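Local coordinates for nucleoside diphosphate kinase (Pyrobaculum aerophilum, PDB 1XQI), which transfers the terminal phosphate of ATP to nucleoside diphosphates, probably through a phosphohistidine intermediate, to make the other nucleoside triphosphates, at residues T18-K23 against V118-K123; A48-K53 against W187-E192; S153-D158 against R165-L170; S65-L70 against D96-G101. The protein carries 6 engineered substitutions. All coordinates share one frame; numbering follows the deposited sequence.

Contact 1. Residues T18-K23 against V118-K123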
loop_
_atom_site.group_PDB
_atom_site.type_symbol
_atom_site.label_atom_id
_atom_site.label_comp_id
_atom_site.label_asym_id
_atom_site.label_seq_id
_atom_site.Cartn_x
_atom_site.Cartn_y
_atom_site.Cartn_z
ATOM N N THR A 18 -8.187 -12.965 -3.002
ATOM C CA THR A 18 -7.448 -13.635 -1.940
ATOM C C THR A 18 -6.770 -12.608 -1.057
ATOM O O THR A 18 -6.598 -11.468 -1.461
ATOM C CB THR A 18 -6.427 -14.656 -2.510
ATOM O OG1 THR A 18 -5.881 -15.445 -1.441
ATOM C CG2 THR A 18 -5.307 -13.925 -3.317
ATOM N N LEU A 19 -6.400 -13.005 0.151
ATOM C CA LEU A 19 -5.781 -12.084 1.082
ATOM C C LEU A 19 -4.301 -12.430 1.185
ATOM O O LEU A 19 -3.921 -13.604 1.437
ATOM C CB LEU A 19 -6.460 -12.232 2.448
ATOM C CG LEU A 19 -6.220 -11.301 3.647
ATOM C CD1 LEU A 19 -4.848 -11.465 4.224
ATOM C CD2 LEU A 19 -6.485 -9.860 3.262
ATOM N N LEU A 20 -3.474 -11.406 1.012
ATOM C CA LEU A 20 -2.044 -11.528 1.198
ATOM C C LEU A 20 -1.560 -10.544 2.264
ATOM O O LEU A 20 -1.945 -9.385 2.255
ATOM C CB LEU A 20 -1.307 -11.317 -0.144
ATOM C CG LEU A 20 0.196 -11.548 0.056
ATOM C CD1 LEU A 20 0.741 -12.922 -0.444
ATOM C CD2 LEU A 20 0.936 -10.362 -0.512
ATOM N N ILE A 21 -0.709 -11.010 3.180
ATOM C CA ILE A 21 -0.103 -10.144 4.220
ATOM C C ILE A 21 1.405 -10.131 4.076
ATOM O O ILE A 21 2.031 -11.193 4.106
ATOM C CB ILE A 21 -0.386 -10.657 5.648
ATOM C CG1 ILE A 21 -1.896 -10.914 5.811
ATOM C CG2 ILE A 21 0.192 -9.663 6.698
ATOM C CD1 ILE A 21 -2.307 -11.426 7.165
ATOM N N LEU A 22 1.992 -8.953 3.888
ATOM C CA LEU A 22 3.431 -8.834 4.012
ATOM C C LEU A 22 3.690 -8.690 5.510
ATOM O O LEU A 22 3.134 -7.803 6.146
ATOM C CB LEU A 22 4.009 -7.675 3.189
ATOM C CG LEU A 22 4.040 -7.860 1.660
ATOM C CD1 LEU A 22 3.888 -9.295 1.198
ATOM C CD2 LEU A 22 2.978 -7.032 0.935
ATOM N N LYS A 23 4.512 -9.589 6.047
ATOM C CA LYS A 23 4.802 -9.719 7.496
ATOM C C LYS A 23 5.901 -8.761 7.896
ATOM O O LYS A 23 6.585 -8.206 7.032
ATOM C CB LYS A 23 5.235 -11.155 7.813
ATOM C CG LYS A 23 4.277 -12.230 7.303
ATOM C CD LYS A 23 4.576 -13.591 7.939
ATOM C CE LYS A 23 3.414 -14.593 7.717
ATOM N NZ LYS A 23 3.855 -16.008 8.003
ATOM N N VAL A 118 1.459 -5.200 6.035
ATOM C CA VAL A 118 0.766 -4.577 4.924
ATOM C C VAL A 118 -0.124 -5.696 4.451
ATOM O O VAL A 118 0.365 -6.801 4.195
ATOM C CB VAL A 118 1.769 -4.065 3.832
ATOM C CG1 VAL A 118 1.069 -3.770 2.476
ATOM C CG2 VAL A 118 2.451 -2.800 4.325
ATOM N N VAL A 119 -1.429 -5.417 4.421
ATOM C CA VAL A 119 -2.468 -6.351 4.030
ATOM C C VAL A 119 -3.014 -5.934 2.660
ATOM O O VAL A 119 -3.280 -4.744 2.415
ATOM C CB VAL A 119 -3.641 -6.333 5.050
ATOM C CG1 VAL A 119 -4.568 -7.532 4.818
ATOM C CG2 VAL A 119 -3.097 -6.418 6.480
HETATM N N MSE A 120 -3.195 -6.894 1.763
HETATM C CA MSE A 120 -3.759 -6.563 0.442
HETATM C C MSE A 120 -4.728 -7.648 0.030
HETATM O O MSE A 120 -4.666 -8.803 0.480
HETATM C CB MSE A 120 -2.651 -6.300 -0.665
HETATM C CG MSE A 120 -1.778 -7.513 -1.036
HETATM SE SE MSE A 120 -0.413 -7.079 -2.147
HETATM C CE MSE A 120 0.489 -6.250 -0.891
ATOM N N VAL A 121 -5.654 -7.254 -0.832
ATOM C CA VAL A 121 -6.565 -8.223 -1.437
ATOM C C VAL A 121 -6.266 -8.206 -2.915
ATOM O O VAL A 121 -6.152 -7.130 -3.521
ATOM C CB VAL A 121 -8.008 -7.885 -1.144
ATOM C CG1 VAL A 121 -8.978 -8.854 -1.882
ATOM C CG2 VAL A 121 -8.251 -7.975 0.358
ATOM N N LEU A 122 -6.092 -9.384 -3.476
ATOM C CA LEU A 122 -5.725 -9.539 -4.867
ATOM C C LEU A 122 -6.876 -10.294 -5.511
ATOM O O LEU A 122 -7.328 -11.330 -4.972
ATOM C CB LEU A 122 -4.424 -10.350 -5.014
ATOM C CG LEU A 122 -3.159 -9.611 -4.570
ATOM C CD1 LEU A 122 -2.116 -10.627 -4.135
ATOM C CD2 LEU A 122 -2.673 -8.761 -5.720
ATOM N N LYS A 123 -7.339 -9.746 -6.636
ATOM C CA LYS A 123 -8.446 -10.240 -7.430
ATOM C C LYS A 123 -7.943 -10.694 -8.819
ATOM O O LYS A 123 -7.174 -9.990 -9.526
ATOM C CB LYS A 123 -9.492 -9.101 -7.594
ATOM C CG LYS A 123 -10.832 -9.492 -8.282
ATOM C CD LYS A 123 -11.576 -8.251 -8.774
ATOM C CE LYS A 123 -12.995 -8.539 -9.326
ATOM N NZ LYS A 123 -14.012 -8.313 -8.237
#
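Six backbone hydrogen bonds lace Thr-18 to Leu-22 against Val-118 to Leu-122. They come in three antiparallel hydrogen-bonded pairs, Thr-18 with Leu-122, Leu-20 with Met-120 and Leu-22 with Val-118. The straightest of the six runs from Leu-20 N to Met-120 O, 2.9 Å with an N-H...O angle of 172°. Between these rungs Val-121 CA also sets its hydrogen toward Thr-18 O (3.2 Å). On one face Leu-20 and Met-120 lie alongside each other, Leu-20 CD2 being 3.9 Å from the selenium atom SE of Met-120; helix 32-42 lies against this face. These are the two middle strands of the four-stranded antiparallel sheet of a ferredoxin fold. The tight spot is on the other face, where Leu-19, with CG anti to the backbone N (chi1 -171°), brings CD2 obliquely to 3.4 Å from Val-119 CG1. Packing slackens two residues on, on the same face, where Ile-21 CG1 stays 4.4 Å from Val-119 CG1 and Ile-21 instead leans on His-172, the predicted phosphohistidine. The partly exposed end is at Lys-123, which makes no contact across this strand pair and carries its amine to a salt bridge with Glu-195.

Contact 2. Residues A48-K53 against W187-E192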
loop_
_atom_site.group_PDB
_atom_site.type_symbol
_atom_site.label_atom_id
_atom_site.label_comp_id
_atom_site.label_asym_id
_atom_site.label_seq_id
_atom_site.Cartn_x
_atom_site.Cartn_y
_atom_site.Cartn_z
ATOM N N ALA A 48 -7.674 -3.834 -2.355
ATOM C CA ALA A 48 -7.600 -3.378 -0.966
ATOM C C ALA A 48 -6.139 -3.446 -0.525
ATOM O O ALA A 48 -5.393 -4.350 -0.900
ATOM C CB ALA A 48 -8.506 -4.205 -0.048
ATOM N N LEU A 49 -5.721 -2.451 0.235
ATOM C CA LEU A 49 -4.336 -2.290 0.620
ATOM C C LEU A 49 -4.274 -1.386 1.833
ATOM O O LEU A 49 -4.790 -0.291 1.774
ATOM C CB LEU A 49 -3.558 -1.626 -0.505
ATOM C CG LEU A 49 -2.033 -1.793 -0.708
ATOM C CD1 LEU A 49 -1.498 -0.465 -1.130
ATOM C CD2 LEU A 49 -1.318 -2.233 0.453
ATOM N N LYS A 50 -3.660 -1.841 2.926
ATOM C CA LYS A 50 -3.346 -0.954 4.031
ATOM C C LYS A 50 -2.141 -1.423 4.829
ATOM O O LYS A 50 -1.899 -2.615 4.899
ATOM C CB LYS A 50 -4.548 -0.766 4.948
ATOM C CG LYS A 50 -5.124 -2.008 5.576
ATOM C CD LYS A 50 -6.280 -1.581 6.434
ATOM C CE LYS A 50 -6.977 -2.770 7.061
ATOM N NZ LYS A 50 -8.338 -2.337 7.505
HETATM N N MSE A 51 -1.375 -0.481 5.385
HETATM C CA MSE A 51 -0.308 -0.786 6.356
HETATM C C MSE A 51 -1.005 -0.769 7.760
HETATM O O MSE A 51 -1.759 0.162 8.076
HETATM C CB MSE A 51 0.850 0.228 6.262
HETATM C CG MSE A 51 1.906 0.034 7.373
HETATM SE SE MSE A 51 3.338 1.143 7.210
HETATM C CE MSE A 51 4.027 0.378 5.786
ATOM N N VAL A 52 -0.787 -1.810 8.566
ATOM C CA VAL A 52 -1.384 -1.876 9.904
ATOM C C VAL A 52 -0.395 -2.383 10.937
ATOM O O VAL A 52 0.355 -3.324 10.690
ATOM C CB VAL A 52 -2.630 -2.808 9.958
ATOM C CG1 VAL A 52 -3.869 -2.144 9.332
ATOM C CG2 VAL A 52 -2.313 -4.194 9.303
ATOM N N LYS A 53 -0.397 -1.729 12.090
ATOM C CA LYS A 53 0.154 -2.273 13.333
ATOM C C LYS A 53 -0.905 -3.108 14.067
ATOM O O LYS A 53 -1.799 -2.565 14.692
ATOM C CB LYS A 53 0.616 -1.113 14.221
ATOM C CG LYS A 53 1.651 -1.505 15.261
ATOM C CD LYS A 53 2.938 -2.074 14.617
ATOM C CE LYS A 53 3.710 -2.849 15.657
ATOM N NZ LYS A 53 2.726 -3.671 16.459
ATOM N N TRP A 187 -10.194 -8.258 7.927
ATOM C CA TRP A 187 -9.380 -7.035 7.803
ATOM C C TRP A 187 -10.046 -5.829 7.133
ATOM O O TRP A 187 -9.581 -4.721 7.328
ATOM C CB TRP A 187 -8.112 -7.331 7.012
ATOM C CG TRP A 187 -7.098 -8.172 7.706
ATOM C CD1 TRP A 187 -6.735 -9.454 7.392
ATOM C CD2 TRP A 187 -6.295 -7.789 8.820
ATOM N NE1 TRP A 187 -5.767 -9.906 8.268
ATOM C CE2 TRP A 187 -5.464 -8.902 9.144
ATOM C CE3 TRP A 187 -6.209 -6.622 9.601
ATOM C CZ2 TRP A 187 -4.547 -8.878 10.202
ATOM C CZ3 TRP A 187 -5.296 -6.592 10.660
ATOM C CH2 TRP A 187 -4.480 -7.726 10.958
ATOM N N PHE A 188 -11.093 -6.030 6.333
ATOM C CA PHE A 188 -11.691 -4.944 5.543
ATOM C C PHE A 188 -13.209 -4.838 5.698
ATOM O O PHE A 188 -13.920 -5.841 5.591
ATOM C CB PHE A 188 -11.306 -5.060 4.039
ATOM C CG PHE A 188 -9.810 -5.027 3.791
ATOM C CD1 PHE A 188 -9.096 -6.208 3.605
ATOM C CD2 PHE A 188 -9.119 -3.828 3.792
ATOM C CE1 PHE A 188 -7.739 -6.208 3.409
ATOM C CE2 PHE A 188 -7.734 -3.800 3.594
ATOM C CZ PHE A 188 -7.038 -4.991 3.401
ATOM N N ARG A 189 -13.709 -3.624 5.943
ATOM C CA ARG A 189 -15.156 -3.373 5.819
ATOM C C ARG A 189 -15.510 -3.477 4.342
ATOM O O ARG A 189 -14.641 -3.380 3.489
ATOM C CB ARG A 189 -15.547 -1.979 6.338
ATOM C CG ARG A 189 -15.593 -1.808 7.869
ATOM C CD ARG A 189 -14.240 -1.378 8.452
ATOM N NE ARG A 189 -13.746 -0.060 7.985
ATOM C CZ ARG A 189 -12.571 0.483 8.352
ATOM N NH1 ARG A 189 -11.763 -0.167 9.198
ATOM N NH2 ARG A 189 -12.195 1.681 7.887
ATOM N N GLU A 190 -16.781 -3.682 4.031
ATOM C CA GLU A 190 -17.250 -3.699 2.634
ATOM C C GLU A 190 -16.697 -2.542 1.792
ATOM O O GLU A 190 -16.257 -2.739 0.661
ATOM C CB GLU A 190 -18.784 -3.690 2.611
ATOM C CG GLU A 190 -19.380 -5.038 2.977
ATOM C CD GLU A 190 -18.572 -6.178 2.347
ATOM O OE1 GLU A 190 -17.893 -6.919 3.106
ATOM O OE2 GLU A 190 -18.585 -6.301 1.094
ATOM N N GLU A 191 -16.694 -1.350 2.382
ATOM C CA GLU A 191 -16.363 -0.107 1.698
ATOM C C GLU A 191 -14.884 -0.021 1.294
ATOM O O GLU A 191 -14.523 0.746 0.396
ATOM C CB GLU A 191 -16.737 1.106 2.576
ATOM C CG GLU A 191 -18.189 1.136 3.103
ATOM C CD GLU A 191 -18.297 0.561 4.519
ATOM O OE1 GLU A 191 -18.147 1.330 5.508
ATOM O OE2 GLU A 191 -18.530 -0.666 4.636
ATOM N N GLU A 192 -14.030 -0.795 1.959
ATOM C CA GLU A 192 -12.600 -0.799 1.650
ATOM C C GLU A 192 -12.199 -1.799 0.568
ATOM O O GLU A 192 -11.125 -1.652 -0.005
ATOM C CB GLU A 192 -11.765 -1.037 2.911
ATOM C CG GLU A 192 -11.910 0.024 3.987
ATOM C CD GLU A 192 -10.910 -0.170 5.120
ATOM O OE1 GLU A 192 -11.072 -1.141 5.905
ATOM O OE2 GLU A 192 -9.963 0.658 5.223
#
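Strand 45-52, an edge of the ferredoxin-type sheet within this chain, here meets the chain that leaves the C-terminal end of helix 177-187. Lys-50 makes the polar bonds across the contact. With CG in the crowded position between the backbone N and the carbonyl carbon (chi1 59°) and the chain fully extended beyond it, the lysine sends NZ to Trp-187 O at 2.7 Å. The ammonium sits nearly on the C=O axis, at a C=O...N angle of 173°. Because Trp-187 is the last helical residue, the positive charge lies by a helix C-terminus, which probably favours it electrostatically. NZ also makes a weak, long salt bridge to Glu-192 OE1 (3.4 Å), the two chains crossing at about a right angle. The same OE1 lies over one face of the Arg-189 guanidinium, 3.5 Å from NH1; no N-H points at it, so that attraction is of charges alone. Glu-192 thus probably eases the proximity of two like charges, Lys-50 NZ and Arg-189 NH1.

Apolar contacts add to this. Ala-48 CB stands over the centre of the Phe-188 ring, 3.7 Å from its centroid and 11° off the normal, a CH-pi contact. Lys-50 CE lies 3.7 Å from Phe-188 CE2, and Val-52 CG2 is 4.1 Å from Trp-187 CZ3. Phe-188 continues across the sheet onto Val-119, Val-121 and Leu-19, while Trp-187 touches Ile-21 of strand 17-22. Strand 45-52 hydrogen-bonds on one side with strand 117-123, and through Leu-49 and Met-51 with the second subunit.

Contact 3. Residues S153-D158 against R165-L170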
loop_
_atom_site.group_PDB
_atom_site.type_symbol
_atom_site.label_atom_id
_atom_site.label_comp_id
_atom_site.label_asym_id
_atom_site.label_seq_id
_atom_site.Cartn_x
_atom_site.Cartn_y
_atom_site.Cartn_z
ATOM N N SER A 153 14.322 -14.846 0.581
ATOM C CA SER A 153 14.552 -15.324 1.911
ATOM C C SER A 153 15.354 -16.590 1.821
ATOM O O SER A 153 15.222 -17.367 0.822
ATOM C CB SER A 153 13.204 -15.586 2.621
ATOM O OG SER A 153 13.412 -16.146 3.898
ATOM N N ILE A 154 16.164 -16.795 2.877
ATOM C CA ILE A 154 17.048 -17.957 3.018
ATOM C C ILE A 154 16.789 -18.654 4.353
ATOM O O ILE A 154 17.650 -19.397 4.852
ATOM C CB ILE A 154 18.574 -17.540 2.924
ATOM C CG1 ILE A 154 18.924 -16.538 4.022
ATOM C CG2 ILE A 154 18.877 -16.985 1.538
ATOM C CD1 ILE A 154 20.382 -16.008 3.984
ATOM N N ASP A 155 15.629 -18.363 4.941
ATOM C CA ASP A 155 15.236 -18.941 6.209
ATOM C C ASP A 155 14.876 -20.424 6.080
ATOM O O ASP A 155 14.508 -20.909 5.003
ATOM C CB ASP A 155 14.101 -18.157 6.854
ATOM C CG ASP A 155 14.058 -18.353 8.363
ATOM O OD1 ASP A 155 15.138 -18.656 8.958
ATOM O OD2 ASP A 155 12.961 -18.203 8.955
ATOM N N SER A 156 15.013 -21.160 7.167
ATOM C CA SER A 156 14.647 -22.574 7.131
ATOM C C SER A 156 14.084 -23.057 8.480
ATOM O O SER A 156 14.358 -22.434 9.547
ATOM C CB SER A 156 15.852 -23.398 6.698
ATOM O OG SER A 156 16.939 -23.198 7.574
ATOM N N PRO A 157 13.278 -24.130 8.454
ATOM C CA PRO A 157 12.644 -24.573 9.698
ATOM C C PRO A 157 13.591 -25.069 10.790
ATOM O O PRO A 157 13.224 -25.011 11.945
ATOM C CB PRO A 157 11.718 -25.713 9.248
ATOM C CG PRO A 157 11.631 -25.601 7.761
ATOM C CD PRO A 157 12.900 -24.983 7.317
ATOM N N ASP A 158 14.777 -25.554 10.459
ATOM C CA ASP A 158 15.746 -25.974 11.486
ATOM C C ASP A 158 16.196 -24.795 12.325
ATOM O O ASP A 158 16.145 -24.838 13.548
ATOM C CB ASP A 158 16.979 -26.660 10.873
ATOM C CG ASP A 158 17.535 -25.919 9.635
ATOM O OD1 ASP A 158 16.751 -25.642 8.703
ATOM O OD2 ASP A 158 18.757 -25.632 9.576
ATOM N N ARG A 165 11.129 -19.910 17.512
ATOM C CA ARG A 165 10.317 -18.978 16.695
ATOM C C ARG A 165 9.766 -19.694 15.430
ATOM O O ARG A 165 10.135 -20.832 15.122
ATOM C CB ARG A 165 11.090 -17.693 16.339
ATOM C CG ARG A 165 12.371 -17.915 15.576
ATOM C CD ARG A 165 12.877 -16.647 14.867
ATOM N NE ARG A 165 14.093 -16.934 14.091
ATOM C CZ ARG A 165 14.125 -17.384 12.829
ATOM N NH1 ARG A 165 13.010 -17.566 12.135
ATOM N NH2 ARG A 165 15.284 -17.616 12.246
ATOM N N VAL A 166 8.850 -19.040 14.736
ATOM C CA VAL A 166 8.358 -19.509 13.470
ATOM C C VAL A 166 9.338 -19.081 12.358
ATOM O O VAL A 166 10.247 -18.262 12.545
ATOM C CB VAL A 166 6.927 -18.929 13.188
ATOM C CG1 VAL A 166 5.863 -19.587 14.117
ATOM C CG2 VAL A 166 6.894 -17.348 13.311
ATOM N N VAL A 167 9.141 -19.683 11.191
ATOM C CA VAL A 167 9.890 -19.347 9.984
ATOM C C VAL A 167 9.532 -17.917 9.548
ATOM O O VAL A 167 8.347 -17.499 9.581
ATOM C CB VAL A 167 9.607 -20.382 8.876
ATOM C CG1 VAL A 167 10.334 -20.003 7.581
ATOM C CG2 VAL A 167 10.060 -21.768 9.347
ATOM N N PHE A 168 10.556 -17.168 9.174
ATOM C CA PHE A 168 10.352 -15.821 8.662
ATOM C C PHE A 168 10.110 -15.956 7.160
ATOM O O PHE A 168 11.017 -15.741 6.356
ATOM C CB PHE A 168 11.572 -14.946 8.998
ATOM C CG PHE A 168 11.527 -14.323 10.397
ATOM C CD1 PHE A 168 12.320 -13.200 10.704
ATOM C CD2 PHE A 168 10.673 -14.814 11.381
ATOM C CE1 PHE A 168 12.285 -12.595 11.979
ATOM C CE2 PHE A 168 10.615 -14.225 12.661
ATOM C CZ PHE A 168 11.424 -13.113 12.958
ATOM N N ASN A 169 8.899 -16.356 6.766
ATOM C CA ASN A 169 8.628 -16.640 5.366
ATOM C C ASN A 169 7.844 -15.551 4.605
ATOM O O ASN A 169 7.109 -15.843 3.645
ATOM C CB ASN A 169 7.953 -17.977 5.248
ATOM C CG ASN A 169 6.622 -18.014 5.926
ATOM O OD1 ASN A 169 6.086 -19.094 6.160
ATOM N ND2 ASN A 169 6.049 -16.859 6.219
ATOM N N LEU A 170 7.977 -14.316 5.071
ATOM C CA LEU A 170 7.621 -13.086 4.319
ATOM C C LEU A 170 6.152 -12.780 4.256
ATOM O O LEU A 170 5.788 -11.644 4.479
ATOM C CB LEU A 170 8.211 -13.073 2.902
ATOM C CG LEU A 170 9.680 -13.458 2.839
ATOM C CD1 LEU A 170 10.080 -13.557 1.378
ATOM C CD2 LEU A 170 10.554 -12.479 3.629
HETATM O O HOH W 1 13.378 -14.295 5.793
#
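Charged and polar bonds converge on the buried carboxylate of Asp-155, whose CG is anti to the backbone N (chi1 -156°). OD2 is gripped twice: its anti lone pair receives Phe-168 N at 2.6 Å, and its syn lone pair takes Arg-165 NH1 at 3.2 Å. The second of these is a salt bridge with the oxygen close to the guanidinium plane. Carboxylate and guanidinium meet tip to tip, their planes 28° apart, and a weak bond joins Arg-165 NH2 to Asp-155 OD1 (3.5 Å). Two further partners hold the arginine: NH1 donates to Val-166 O (2.9 Å), and NE is salt-bridged to Glu-163. Concentrated donors of this kind would probably keep Asp-155 ionised.

One water bridges the chains, lying 2.6 Å from Ser-153 OG and donating to Phe-168 O at 2.8 Å. Phe-168 is also the centre of an inverse gamma turn.

Apolar contacts are sparser. Val-167 CG2 rests 3.8 Å from Pro-157 CA, at the start of helix 157-162, and Leu-170 CD1 lies 3.9 Å from Ser-153 CB.

Asn-169 probably binds ATP and touches Arg-149 of helix 148-152. The 165-170 chain is flanked by helix 97-112, where Tyr-111 stacks on Phe-168, and by helix 157-162, where Ala-160 meets Val-167, before it runs into strand 171-173.

Contact 4. Residues S65-L70 against D96-G101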
loop_
_atom_site.group_PDB
_atom_site.type_symbol
_atom_site.label_atom_id
_atom_site.label_comp_id
_atom_site.label_asym_id
_atom_site.label_seq_id
_atom_site.Cartn_x
_atom_site.Cartn_y
_atom_site.Cartn_z
ATOM N N SER A 65 -8.562 -21.228 15.519
ATOM C CA SER A 65 -8.337 -21.852 16.796
ATOM C C SER A 65 -8.944 -23.252 16.808
ATOM O O SER A 65 -9.115 -23.856 17.873
ATOM C CB SER A 65 -8.878 -20.953 17.886
ATOM O OG SER A 65 -8.719 -19.588 17.489
ATOM N N SER A 66 -9.257 -23.783 15.629
ATOM C CA SER A 66 -9.786 -25.130 15.555
ATOM C C SER A 66 -8.734 -26.146 16.056
ATOM O O SER A 66 -7.522 -25.962 15.869
ATOM C CB SER A 66 -10.237 -25.450 14.124
ATOM O OG SER A 66 -9.161 -25.957 13.372
ATOM N N GLU A 67 -9.189 -27.213 16.694
ATOM C CA GLU A 67 -8.257 -28.274 17.117
ATOM C C GLU A 67 -7.566 -28.827 15.901
ATOM O O GLU A 67 -6.356 -29.119 15.939
ATOM C CB GLU A 67 -8.961 -29.395 17.871
ATOM C CG GLU A 67 -8.104 -30.628 18.127
ATOM C CD GLU A 67 -8.926 -31.831 18.642
ATOM O OE1 GLU A 67 -10.090 -32.026 18.154
ATOM O OE2 GLU A 67 -8.404 -32.566 19.529
ATOM N N GLU A 68 -8.336 -28.923 14.814
ATOM C CA GLU A 68 -7.850 -29.478 13.560
ATOM C C GLU A 68 -6.602 -28.727 13.076
ATOM O O GLU A 68 -5.556 -29.326 12.876
ATOM C CB GLU A 68 -8.975 -29.424 12.543
ATOM C CG GLU A 68 -8.669 -29.934 11.164
ATOM C CD GLU A 68 -9.803 -29.539 10.228
ATOM O OE1 GLU A 68 -10.617 -30.422 9.841
ATOM O OE2 GLU A 68 -9.908 -28.319 9.919
ATOM N N TRP A 69 -6.727 -27.413 12.942
ATOM C CA TRP A 69 -5.614 -26.556 12.570
ATOM C C TRP A 69 -4.425 -26.585 13.525
ATOM O O TRP A 69 -3.267 -26.623 13.084
ATOM C CB TRP A 69 -6.088 -25.123 12.448
ATOM C CG TRP A 69 -5.049 -24.224 11.822
ATOM C CD1 TRP A 69 -4.822 -24.042 10.481
ATOM C CD2 TRP A 69 -4.107 -23.377 12.509
ATOM N NE1 TRP A 69 -3.807 -23.139 10.301
ATOM C CE2 TRP A 69 -3.354 -22.713 11.527
ATOM C CE3 TRP A 69 -3.827 -23.127 13.854
ATOM C CZ2 TRP A 69 -2.339 -21.807 11.847
ATOM C CZ3 TRP A 69 -2.803 -22.223 14.178
ATOM C CH2 TRP A 69 -2.083 -21.569 13.178
ATOM N N LEU A 70 -4.709 -26.531 14.827
ATOM C CA LEU A 70 -3.657 -26.596 15.865
ATOM C C LEU A 70 -2.910 -27.907 15.780
ATOM O O LEU A 70 -1.690 -27.910 15.712
ATOM C CB LEU A 70 -4.249 -26.432 17.274
ATOM C CG LEU A 70 -4.902 -25.092 17.554
ATOM C CD1 LEU A 70 -5.608 -25.139 18.848
ATOM C CD2 LEU A 70 -3.874 -24.008 17.562
ATOM N N ASP A 96 2.352 -32.882 22.874
ATOM C CA ASP A 96 0.978 -33.015 22.448
ATOM C C ASP A 96 0.722 -32.094 21.229
ATOM O O ASP A 96 0.879 -30.882 21.366
ATOM C CB ASP A 96 0.044 -32.663 23.594
ATOM C CG ASP A 96 -1.371 -32.590 23.145
ATOM O OD1 ASP A 96 -2.056 -31.574 23.361
ATOM O OD2 ASP A 96 -1.815 -33.569 22.518
ATOM N N PRO A 97 0.360 -32.658 20.047
ATOM C CA PRO A 97 0.147 -31.872 18.799
ATOM C C PRO A 97 -0.624 -30.545 18.966
ATOM O O PRO A 97 -0.100 -29.491 18.536
ATOM C CB PRO A 97 -0.621 -32.842 17.898
ATOM C CG PRO A 97 -0.110 -34.180 18.275
ATOM C CD PRO A 97 0.155 -34.107 19.793
ATOM N N VAL A 98 -1.817 -30.593 19.582
ATOM C CA VAL A 98 -2.645 -29.408 19.873
ATOM C C VAL A 98 -1.952 -28.369 20.803
ATOM O O VAL A 98 -2.028 -27.147 20.552
ATOM C CB VAL A 98 -4.019 -29.819 20.484
ATOM C CG1 VAL A 98 -4.785 -28.625 20.971
ATOM C CG2 VAL A 98 -4.833 -30.535 19.451
ATOM N N GLU A 99 -1.301 -28.841 21.868
ATOM C CA GLU A 99 -0.550 -27.943 22.758
ATOM C C GLU A 99 0.623 -27.296 22.024
ATOM O O GLU A 99 0.954 -26.134 22.268
ATOM C CB GLU A 99 -0.108 -28.652 24.067
ATOM C CG GLU A 99 -1.202 -28.633 25.192
ATOM C CD GLU A 99 -0.886 -29.568 26.376
ATOM O OE1 GLU A 99 0.269 -29.564 26.876
ATOM O OE2 GLU A 99 -1.794 -30.316 26.835
ATOM N N VAL A 100 1.236 -28.049 21.123
ATOM C CA VAL A 100 2.315 -27.546 20.262
ATOM C C VAL A 100 1.762 -26.502 19.247
ATOM O O VAL A 100 2.361 -25.465 19.051
ATOM C CB VAL A 100 3.078 -28.722 19.530
ATOM C CG1 VAL A 100 4.082 -28.189 18.539
ATOM C CG2 VAL A 100 3.773 -29.633 20.516
ATOM N N GLY A 101 0.627 -26.794 18.619
ATOM C CA GLY A 101 -0.088 -25.835 17.812
ATOM C C GLY A 101 -0.402 -24.533 18.557
ATOM O O GLY A 101 -0.398 -23.439 17.960
#
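Leu-70 is the main apolar side chain from helix 67-84 in this meeting between the first turns of helices 67-84 and 97-112. Its CB lies 4.0 Å from Val-98 O. Beyond it CG stands anti to the carbonyl carbon (chi1 -64°) and the chain forks. CD1, set anti to CA (chi2 171°), comes obliquely to 4.2 Å from Val-98 CG1; CD2 turns to the end of the segment, 3.5 Å from Gly-101 O, and also lies in plane at the edge of its neighbour Trp-69. One turn back, the extended Glu-67 crosses Val-98 at about a right angle, its CG 3.5 Å from Val-98 CG2, so that the aliphatic stem of the glutamate does the packing.

The two backbones come closest at Leu-70 and Gly-101, whose CA atoms are 4.1 Å apart. With no side chain intervening, Gly-101 CA sets its hydrogen toward Leu-70 O at 3.4 Å, with an angle of 138° at the hydrogen. Each helix start is also capped within its own segment: Ser-66 OG accepts from Trp-69 N (2.9 Å) and Asp-96 OD1 from Glu-99 N.

The insert, residues 68-100, takes in nearly all of helix 67-84 and the first turn of helix 97-112; the contact lies away from the annotated sites. Joined by van der Waals contact and one CA-H...O approach, the two helix starts are held here mainly by close packing, while their N-cap side chains bond within their own helices.

From the N terminus, strand 17-22 enters the sheet, and contact 1 closes a loop of some hundred residues at strand 117-123. Within that loop strand 45-52 opens contact 2, and contact 4 opens and closes inside both, tying the starts of helices 67-84 and 97-112. Contacts 1 and 2 therefore cross: contact 2 closes only at the tail after helix 177-187, and the two meet directly where Val-119 N probably bonds to Lys-50 O. Contact 3, a short loop, follows contacts 1 and 4 in series and is nested in contact 2. Its Leu-170 O probably accepts from Lys-23 N, joining the loop of the probable ATP site to the end of strand 17-22.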